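Local structure of predicted metal-dependent phosphohydrolase (Magnetospirillum magnetotacticum MS-1, 3KH1) at residues 28-33 and 142-147. The protein is a predicted metal-dependent phosphohydrolase of the HD-domain family, probably acting as a 5'-deoxynucleotidase. Residues are numbered along the deposited sequence; the frame is centred on the assembly and turned at random.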
ATOM      1  N   ARG A  28       2.959   4.450  13.599  1.00 10.08           N
ATOM      2  CA  ARG A  28       2.417   3.453  14.501  1.00 10.34           C
ATOM      3  C   ARG A  28       3.449   3.110  15.576  1.00 10.03           C
ATOM      4  O   ARG A  28       4.609   3.529  15.507  1.00 11.49           O
ATOM      5  CB  ARG A  28       2.101   2.191  13.697  1.00  9.12           C
ATOM      6  CG  ARG A  28       1.002   2.403  12.693  1.00 10.96           C
ATOM      7  CD  ARG A  28       0.859   1.317  11.665  1.00 10.73           C
ATOM      8  NE  ARG A  28       0.825   0.009  12.257  1.00 14.74           N
ATOM      9  CZ  ARG A  28      -0.174  -0.632  12.804  1.00 15.75           C
ATOM     10  NH1 ARG A  28      -1.392  -0.162  12.691  1.00 16.23           N
ATOM     11  NH2 ARG A  28       0.052  -1.848  13.356  1.00 20.30           N
ATOM     12  N   GLN A  29       3.063   2.284  16.548  1.00  9.67           N
ATOM     13  CA  GLN A  29       4.040   1.752  17.524  1.00  9.71           C
ATOM     14  C   GLN A  29       4.709   0.450  17.094  1.00  9.58           C
ATOM     15  O   GLN A  29       5.764   0.088  17.639  1.00 10.60           O
ATOM     16  CB  GLN A  29       3.377   1.546  18.888  1.00 10.24           C
ATOM     17  CG  GLN A  29       3.005   2.841  19.521  1.00 11.14           C
ATOM     18  CD  GLN A  29       4.226   3.717  19.735  1.00 12.32           C
ATOM     19  OE1 GLN A  29       5.160   3.328  20.461  1.00 13.27           O
ATOM     20  NE2 GLN A  29       4.233   4.907  19.111  1.00 13.73           N
ATOM     21  N   THR A  30       4.150  -0.243  16.117  1.00  9.62           N
ATOM     22  CA  THR A  30       4.761  -1.401  15.498  1.00  9.83           C
ATOM     23  C   THR A  30       6.083  -1.014  14.916  1.00  9.65           C
ATOM     24  O   THR A  30       6.182  -0.011  14.274  1.00 10.78           O
ATOM     25  CB  THR A  30       3.831  -1.924  14.366  1.00 10.92           C
ATOM     26  OG1 THR A  30       2.484  -2.143  14.876  1.00 13.78           O
ATOM     27  CG2 THR A  30       4.426  -3.142  13.681  1.00 12.33           C
ATOM     28  N   LEU A  31       7.101  -1.817  15.171  1.00  9.17           N
ATOM     29  CA  LEU A  31       8.412  -1.627  14.557  1.00  9.19           C
ATOM     30  C   LEU A  31       8.534  -2.453  13.302  1.00  9.13           C
ATOM     31  O   LEU A  31       7.943  -3.512  13.181  1.00  9.64           O
ATOM     32  CB  LEU A  31       9.542  -1.996  15.515  1.00 10.22           C
ATOM     33  CG  LEU A  31       9.546  -1.304  16.881  1.00  9.83           C
ATOM     34  CD1 LEU A  31      10.752  -1.780  17.727  1.00 11.78           C
ATOM     35  CD2 LEU A  31       9.560   0.199  16.718  1.00 12.98           C
ATOM     36  N   LEU A  32       9.314  -1.955  12.357  1.00  8.78           N
ATOM     37  CA  LEU A  32       9.810  -2.851  11.310  1.00  9.25           C
ATOM     38  C   LEU A  32      10.479  -4.076  11.963  1.00  8.81           C
ATOM     39  O   LEU A  32      10.967  -4.039  13.081  1.00  9.62           O
ATOM     40  CB  LEU A  32      10.815  -2.124  10.412  1.00  9.65           C
ATOM     41  CG  LEU A  32      10.225  -1.299   9.253  1.00 12.99           C
ATOM     42  CD1 LEU A  32       9.032  -0.479   9.550  1.00 15.46           C
ATOM     43  CD2 LEU A  32      11.318  -0.625   8.445  1.00 11.74           C
ATOM     44  N   THR A  33      10.530  -5.157  11.187  1.00  9.46           N
ATOM     45  CA  THR A  33      11.021  -6.451  11.698  1.00  8.86           C
ATOM     46  C   THR A  33      12.465  -6.439  12.164  1.00 10.42           C
ATOM     47  O   THR A  33      12.840  -7.288  12.998  1.00 12.19           O
ATOM     48  CB  THR A  33      10.765  -7.593  10.689  1.00  9.92           C
ATOM     49  OG1 THR A  33      11.459  -7.266   9.474  1.00 10.69           O
ATOM     50  CG2 THR A  33       9.299  -7.840  10.449  1.00  9.97           C
ATOM     51  N   ARG A 142      -4.908  -7.408  12.369  1.00 10.51           N
ATOM     52  CA  ARG A 142      -4.546  -7.769  13.733  1.00 11.50           C
ATOM     53  C   ARG A 142      -3.416  -8.789  13.766  1.00 10.57           C
ATOM     54  O   ARG A 142      -2.644  -8.869  14.733  1.00 11.81           O
ATOM     55  CB  ARG A 142      -5.768  -8.327  14.461  1.00 12.48           C
ATOM     56  CG  ARG A 142      -6.855  -7.295  14.726  1.00 14.18           C
ATOM     57  CD  ARG A 142      -6.726  -6.663  16.054  1.00 15.20           C
ATOM     58  NE  ARG A 142      -5.432  -6.079  16.405  1.00 16.33           N
ATOM     59  CZ  ARG A 142      -4.997  -4.845  16.091  1.00 17.63           C
ATOM     60  NH1 ARG A 142      -5.772  -3.967  15.435  1.00 20.17           N
ATOM     61  NH2 ARG A 142      -3.793  -4.442  16.512  1.00 20.98           N
ATOM     62  N   LEU A 143      -3.282  -9.607  12.715  1.00 11.04           N
ATOM     63  CA  LEU A 143      -2.203 -10.614  12.672  1.00 10.14           C
ATOM     64  C   LEU A 143      -0.853  -9.981  12.471  1.00  9.62           C
ATOM     65  O   LEU A 143       0.147 -10.380  13.080  1.00 10.20           O
ATOM     66  CB  LEU A 143      -2.490 -11.550  11.514  1.00 10.48           C
ATOM     67  CG  LEU A 143      -1.449 -12.635  11.207  1.00 10.40           C
ATOM     68  CD1 LEU A 143      -1.204 -13.564  12.421  1.00 13.81           C
ATOM     69  CD2 LEU A 143      -1.839 -13.478   9.979  1.00 12.94           C
ATOM     70  N   GLN A 144      -0.798  -9.012  11.567  1.00 10.37           N
ATOM     71  CA  GLN A 144       0.493  -8.464  11.182  1.00 10.56           C
ATOM     72  C   GLN A 144       1.338  -7.900  12.350  1.00  9.57           C
ATOM     73  O   GLN A 144       2.559  -8.166  12.406  1.00 10.09           O
ATOM     74  CB  GLN A 144       0.349  -7.492  10.014  1.00  9.87           C
ATOM     75  CG  GLN A 144       1.650  -6.894   9.447  1.00 10.82           C
ATOM     76  CD  GLN A 144       2.010  -5.559  10.025  1.00 10.50           C
ATOM     77  OE1 GLN A 144       1.450  -5.102  11.042  1.00 11.32           O
ATOM     78  NE2 GLN A 144       2.914  -4.851   9.308  1.00 11.19           N
ATOM     79  N   PRO A 145       0.739  -7.156  13.290  1.00  9.34           N
ATOM     80  CA  PRO A 145       1.555  -6.660  14.391  1.00 10.04           C
ATOM     81  C   PRO A 145       2.105  -7.780  15.269  1.00  9.66           C
ATOM     82  O   PRO A 145       3.139  -7.606  15.906  1.00 11.05           O
ATOM     83  CB  PRO A 145       0.639  -5.704  15.161  1.00 11.26           C
ATOM     84  CG  PRO A 145      -0.434  -5.438  14.227  1.00 14.79           C
ATOM     85  CD  PRO A 145      -0.582  -6.506  13.251  1.00 10.80           C
ATOM     86  N   LEU A 146       1.379  -8.880  15.375  1.00  9.71           N
ATOM     87  CA  LEU A 146       1.877 -10.060  16.102  1.00 10.84           C
ATOM     88  C   LEU A 146       3.122 -10.626  15.444  1.00  9.83           C
ATOM     89  O   LEU A 146       4.132 -10.936  16.104  1.00 10.76           O
ATOM     90  CB  LEU A 146       0.801 -11.127  16.242  1.00 11.07           C
ATOM     91  CG  LEU A 146      -0.500 -10.694  16.901  1.00 13.25           C
ATOM     92  CD1 LEU A 146      -1.495 -11.887  16.941  1.00 16.16           C
ATOM     93  CD2 LEU A 146      -0.311 -10.086  18.267  1.00 15.29           C
ATOM     94  N   LEU A 147       3.062 -10.726  14.117  1.00  9.81           N
ATOM     95  CA  LEU A 147       4.236 -11.128  13.343  1.00 10.82           C
ATOM     96  C   LEU A 147       5.414 -10.238  13.634  1.00 10.44           C
ATOM     97  O   LEU A 147       6.546 -10.716  13.844  1.00 10.86           O
ATOM     98  CB  LEU A 147       3.930 -11.120  11.845  1.00 10.74           C
ATOM     99  CG  LEU A 147       2.822 -12.045  11.308  1.00 10.52           C
ATOM    100  CD1 LEU A 147       2.630 -11.864   9.804  1.00 12.59           C
ATOM    101  CD2 LEU A 147       3.105 -13.483  11.575  1.00 14.55           C
TER
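Arg28 and Thr30 meet Pro145 on helix 132-151. The Arg28 guanidinium turns its edge to the proline ring, with NH2 3.7 Å from Pro145 CG. Thr30 OG1 approaches the neighbouring ring atom, Pro145 CB, at 4.0 Å. Two adjacent carbons of one ring thus receive two side chains from either side of the corner at Gln29. CA of Thr30 and CA of Pro145 lie 6.3 Å apart, the nearest pair of CA atoms across the two segments.

Within residues 28-33, Arg28 NH2 also gives a weak, bent hydrogen bond to Thr30 OG1, at 2.9 Å and 128°. A bend at chi3 (49°) turns Arg28 NE out of the line of the chain, where it makes a salt bridge to Glu39 on strand 38-40, which helps fix the guanidinium. Glu39 also accepts from Gln144 NE2, so one carboxylate serves both sides of the contact. Gln144 NE2 is bonded to His47 ND1 as well. These bonds place the amide without a hydrogen bond to residues 28-33: Gln144 OE1 stays 4.2 Å from Arg28 NH2, oblique to the guanidinium plane.

The closer packing is at Pro145 CB and CG, against Thr30 and Arg28. The loose part is at Gln144 OE1, which lies 4.4 Å from Thr30 CG2. Thr30, Gln144 and Pro145 are buried, while Arg28 is partly exposed. Arg142 NH2 lies 5.6 Å from Arg28 NH2, and the like charges probably repel weakly. No hydrogen bond joins the two segments, and they bury just 136 Å² together.

Pro145 has no amide hydrogen to bond the preceding turn, and the helix is kinked there. A bound calcium ion lies about 3 Å from the nearest atom of the Thr30 side chain. The contact therefore sets the corner between strands 27-28 and 30-31 against a kinked helix beside a bound ion, within the largely helical fold of an HD-domain protein.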